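PDB 4QRN: 5-Carboxyvanillate Decarboxylase from Novosphingobium aromaticivorans, which probably removes the carboxyl group at position 5 of 5-carboxyvanillate, as a metal-dependent decarboxylase of the amidohydrolase superfamily. Local coordinates for residues 181-189 with 237-248. Numbering follows the deposited sequence. Where two conformers were deposited one is given.
Sequences SHTQGRYLD and ETGMHLLRLITI. With ACT (acetate ion), chain L.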
loop_
_atom_site.group_PDB
_atom_site.type_symbol
_atom_site.label_atom_id
_atom_site.label_comp_id
_atom_site.label_asym_id
_atom_site.label_seq_id
_atom_site.Cartn_x
_atom_site.Cartn_y
_atom_site.Cartn_z
ATOM N N SER A 181 -13.376 -8.899 0.227
ATOM C CA SER A 181 -12.386 -8.926 1.282
ATOM C C SER A 181 -12.993 -9.425 2.594
ATOM O O SER A 181 -13.624 -10.479 2.576
ATOM C CB SER A 181 -11.613 -7.605 1.360
ATOM O OG SER A 181 -10.367 -7.850 1.956
ATOM N N HIS A 182 -12.716 -8.779 3.733
ATOM C CA HIS A 182 -13.072 -9.369 5.025
ATOM C C HIS A 182 -14.582 -9.594 5.171
ATOM O O HIS A 182 -15.410 -8.946 4.528
ATOM C CB HIS A 182 -12.583 -8.474 6.189
ATOM C CG HIS A 182 -13.375 -7.223 6.359
ATOM N ND1 HIS A 182 -14.428 -7.116 7.249
ATOM C CD2 HIS A 182 -13.263 -6.022 5.737
ATOM C CE1 HIS A 182 -14.934 -5.894 7.156
ATOM N NE2 HIS A 182 -14.241 -5.209 6.253
ATOM N N THR A 183 -14.921 -10.530 6.058
ATOM C CA THR A 183 -16.303 -10.697 6.475
ATOM C C THR A 183 -16.367 -10.400 7.955
ATOM O O THR A 183 -15.831 -11.156 8.781
ATOM C CB THR A 183 -16.834 -12.120 6.140
ATOM O OG1 THR A 183 -16.931 -12.238 4.721
ATOM C CG2 THR A 183 -18.219 -12.368 6.743
ATOM N N GLN A 184 -16.959 -9.254 8.275
ATOM C CA GLN A 184 -17.131 -8.849 9.675
ATOM C C GLN A 184 -15.805 -8.923 10.445
ATOM O O GLN A 184 -15.748 -9.365 11.594
ATOM C CB GLN A 184 -18.259 -9.655 10.322
ATOM C CG GLN A 184 -19.574 -9.310 9.646
ATOM C CD GLN A 184 -20.724 -10.171 10.099
ATOM O OE1 GLN A 184 -20.933 -10.350 11.294
ATOM N NE2 GLN A 184 -21.473 -10.718 9.148
ATOM N N GLY A 185 -14.748 -8.450 9.803
ATOM C CA GLY A 185 -13.455 -8.341 10.445
ATOM C C GLY A 185 -12.615 -9.608 10.435
ATOM O O GLY A 185 -11.512 -9.614 11.005
ATOM N N ARG A 186 -13.113 -10.662 9.790
ATOM C CA ARG A 186 -12.411 -11.943 9.699
ATOM C C ARG A 186 -11.904 -12.150 8.281
ATOM O O ARG A 186 -12.590 -11.813 7.304
ATOM C CB ARG A 186 -13.334 -13.110 10.078
ATOM C CG ARG A 186 -13.896 -12.987 11.471
ATOM C CD ARG A 186 -14.841 -14.137 11.760
ATOM N NE ARG A 186 -14.095 -15.374 11.911
ATOM C CZ ARG A 186 -14.659 -16.539 12.184
ATOM N NH1 ARG A 186 -15.980 -16.623 12.284
ATOM N NH2 ARG A 186 -13.904 -17.613 12.350
ATOM N N TYR A 187 -10.740 -12.781 8.180
ATOM C CA TYR A 187 -10.023 -12.967 6.915
ATOM C C TYR A 187 -9.976 -14.426 6.518
ATOM O O TYR A 187 -10.065 -15.329 7.362
ATOM C CB TYR A 187 -8.603 -12.344 7.036
ATOM C CG TYR A 187 -8.694 -10.836 7.199
ATOM C CD1 TYR A 187 -8.887 -10.240 8.447
ATOM C CD2 TYR A 187 -8.717 -10.021 6.070
ATOM C CE1 TYR A 187 -9.079 -8.862 8.564
ATOM C CE2 TYR A 187 -8.903 -8.635 6.169
ATOM C CZ TYR A 187 -9.089 -8.067 7.425
ATOM O OH TYR A 187 -9.315 -6.727 7.570
ATOM N N LEU A 188 -9.818 -14.647 5.223
ATOM C CA LEU A 188 -10.012 -15.979 4.637
ATOM C C LEU A 188 -8.899 -16.953 4.965
ATOM O O LEU A 188 -9.030 -18.136 4.659
ATOM C CB LEU A 188 -10.171 -15.859 3.118
ATOM C CG LEU A 188 -11.464 -15.186 2.644
ATOM C CD1 LEU A 188 -11.288 -14.829 1.188
ATOM C CD2 LEU A 188 -12.724 -16.072 2.863
ATOM N N ASP A 189 -7.812 -16.487 5.582
ATOM C CA ASP A 189 -6.767 -17.396 6.039
ATOM C C ASP A 189 -7.165 -18.199 7.269
ATOM O O ASP A 189 -6.480 -19.140 7.621
ATOM C CB ASP A 189 -5.496 -16.615 6.357
ATOM C CG ASP A 189 -5.728 -15.531 7.392
ATOM O OD1 ASP A 189 -6.302 -14.488 7.025
ATOM O OD2 ASP A 189 -5.358 -15.749 8.575
ATOM N N GLU A 237 -6.612 -2.803 2.656
ATOM C CA GLU A 237 -7.420 -3.942 3.068
ATOM C C GLU A 237 -7.169 -5.152 2.163
ATOM O O GLU A 237 -6.970 -6.273 2.612
ATOM C CB GLU A 237 -8.893 -3.516 3.049
ATOM C CG GLU A 237 -9.894 -4.650 3.081
ATOM C CD GLU A 237 -9.914 -5.530 4.325
ATOM O OE1 GLU A 237 -9.414 -5.127 5.392
ATOM O OE2 GLU A 237 -10.493 -6.631 4.208
ATOM N N THR A 238 -7.201 -4.911 0.856
ATOM C CA THR A 238 -7.187 -6.017 -0.096
ATOM C C THR A 238 -5.775 -6.574 -0.253
ATOM O O THR A 238 -5.585 -7.788 -0.322
ATOM C CB THR A 238 -7.741 -5.551 -1.447
ATOM O OG1 THR A 238 -8.964 -4.854 -1.236
ATOM C CG2 THR A 238 -8.015 -6.745 -2.349
ATOM N N GLY A 239 -4.776 -5.700 -0.316
ATOM C CA GLY A 239 -3.404 -6.165 -0.354
ATOM C C GLY A 239 -3.058 -6.949 0.908
ATOM O O GLY A 239 -2.396 -7.987 0.847
ATOM N N MET A 240 -3.491 -6.463 2.060
ATOM C CA MET A 240 -3.284 -7.208 3.297
ATOM C C MET A 240 -3.910 -8.597 3.205
ATOM O O MET A 240 -3.323 -9.593 3.626
ATOM C CB MET A 240 -3.883 -6.462 4.494
ATOM C CG MET A 240 -3.626 -7.175 5.817
ATOM S SD MET A 240 -4.433 -6.371 7.214
ATOM C CE MET A 240 -6.154 -6.560 6.822
ATOM N N HIS A 241 -5.135 -8.650 2.690
ATOM C CA HIS A 241 -5.864 -9.913 2.631
ATOM C C HIS A 241 -5.159 -10.919 1.724
ATOM O O HIS A 241 -4.970 -12.083 2.098
ATOM C CB HIS A 241 -7.286 -9.654 2.167
ATOM C CG HIS A 241 -8.261 -10.718 2.553
ATOM N ND1 HIS A 241 -9.607 -10.460 2.588
ATOM C CD2 HIS A 241 -8.109 -11.996 3.002
ATOM C CE1 HIS A 241 -10.240 -11.544 3.008
ATOM N NE2 HIS A 241 -9.364 -12.491 3.278
ATOM N N LEU A 242 -4.766 -10.485 0.528
ATOM C CA LEU A 242 -4.049 -11.373 -0.370
ATOM C C LEU A 242 -2.722 -11.798 0.260
ATOM O O LEU A 242 -2.335 -12.981 0.207
ATOM C CB LEU A 242 -3.838 -10.722 -1.719
ATOM C CG LEU A 242 -3.018 -11.547 -2.719
ATOM C CD1 LEU A 242 -3.603 -12.943 -2.956
ATOM C CD2 LEU A 242 -2.900 -10.771 -4.018
ATOM N N LEU A 243 -1.999 -10.849 0.867
ATOM C CA LEU A 243 -0.715 -11.184 1.464
ATOM C C LEU A 243 -0.870 -12.211 2.587
ATOM O O LEU A 243 -0.078 -13.146 2.701
ATOM C CB LEU A 243 -0.024 -9.920 1.958
ATOM C CG LEU A 243 1.383 -10.100 2.521
ATOM C CD1 LEU A 243 2.335 -10.765 1.522
ATOM C CD2 LEU A 243 1.950 -8.745 2.957
ATOM N N ARG A 244 -1.892 -12.063 3.437
ATOM C CA ARG A 244 -2.211 -13.009 4.525
ATOM C C ARG A 244 -2.436 -14.408 3.974
ATOM O O ARG A 244 -2.015 -15.404 4.544
ATOM C CB ARG A 244 -3.497 -12.577 5.271
ATOM C CG ARG A 244 -3.254 -11.474 6.302
ATOM C CD ARG A 244 -4.482 -11.033 7.108
ATOM N NE ARG A 244 -5.088 -12.116 7.873
ATOM C CZ ARG A 244 -5.610 -11.999 9.095
ATOM N NH1 ARG A 244 -6.184 -13.048 9.650
ATOM N NH2 ARG A 244 -5.557 -10.856 9.775
ATOM N N LEU A 245 -3.166 -14.474 2.864
ATOM C CA LEU A 245 -3.429 -15.767 2.253
ATOM C C LEU A 245 -2.163 -16.395 1.673
ATOM O O LEU A 245 -1.928 -17.601 1.835
ATOM C CB LEU A 245 -4.493 -15.625 1.178
ATOM C CG LEU A 245 -5.910 -15.554 1.730
ATOM C CD1 LEU A 245 -6.878 -15.018 0.673
ATOM C CD2 LEU A 245 -6.370 -16.938 2.209
ATOM N N ILE A 246 -1.333 -15.591 1.007
ATOM C CA ILE A 246 -0.085 -16.136 0.484
ATOM C C ILE A 246 0.756 -16.667 1.644
ATOM O O ILE A 246 1.267 -17.797 1.595
ATOM C CB ILE A 246 0.682 -15.070 -0.320
ATOM C CG1 ILE A 246 -0.083 -14.701 -1.606
ATOM C CG2 ILE A 246 2.097 -15.556 -0.618
ATOM C CD1 ILE A 246 0.450 -13.473 -2.290
ATOM N N THR A 247 0.895 -15.886 2.708
ATOM C CA THR A 247 1.823 -16.242 3.765
ATOM C C THR A 247 1.304 -17.320 4.708
ATOM O O THR A 247 2.108 -17.936 5.407
ATOM C CB THR A 247 2.337 -15.014 4.527
ATOM O OG1 THR A 247 1.237 -14.313 5.125
ATOM C CG2 THR A 247 3.115 -14.087 3.585
ATOM N N ILE A 248 -0.006 -17.591 4.712
ATOM C CA ILE A 248 -0.516 -18.759 5.435
ATOM C C ILE A 248 -0.298 -20.036 4.633
ATOM O O ILE A 248 -0.513 -21.137 5.134
ATOM C CB ILE A 248 -2.018 -18.595 5.831
ATOM C CG1 ILE A 248 -2.366 -19.419 7.080
ATOM C CG2 ILE A 248 -2.965 -18.945 4.682
ATOM C CD1 ILE A 248 -1.653 -18.943 8.332
HETATM C C ACT L . -18.522 -14.259 11.447
HETATM O O ACT L . -17.827 -15.274 11.210
HETATM O OXT ACT L . -18.153 -13.523 12.397
HETATM C CH3 ACT L . -19.748 -13.946 10.644
#
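OE2 of E237 accepts two hydrogen bonds from the loop 181-189: the hydroxyl OG of S181 lies 2.6 Å from it, on the anti side but clearly tilted out of the carboxylate plane, and the backbone N of H182 meets it at 3.1 Å, nearly in line with the C-O bond. OE1 takes OH of Y187 (2.7 Å) on its syn lone pair, so three donors fix the rotation of this buried group. A bend at chi2 (64°) turns the carboxylate from the helix toward the loop. Replacing E237 with an alanine would probably leave the S181 and Y187 hydroxyls and the H182 amide without their acceptor and the tyrosine tip less firmly placed.

S181 OG passes the network on, accepting from ND1 of H241 at 2.8 Å within the imidazole plane. The ring's other nitrogen, NE2, receives the backbone N of L188 in a nearly straight bond (2.9 Å, 169°), somewhat tilted from the ring plane; together the two bonds fix the ring's flip, ND1 donating and NE2 accepting. The edge of Y187 then points into the H241 face, CD2 standing over the ring centre in a T-shaped stack with planes 79° apart. CE of M240 packs against the phenol end of the tyrosine, 3.4 Å from CZ.

In one modelled conformer of each, R244 binds D189 side-on in a salt bridge, NE reaching OD1 at 2.8 Å and NH1 contacting both oxygens, while Y187 CB lies over the rim of one guanidinium face. In this conformer R244 NH2 also salt-bridges E224 of the second subunit. Within the (beta/alpha)8-type amidohydrolase barrel, the loop after strand 177-179 thus rests on helix 233-248, which follows strand 207-209 and the metal ligand H210 and packs against strand 259-261.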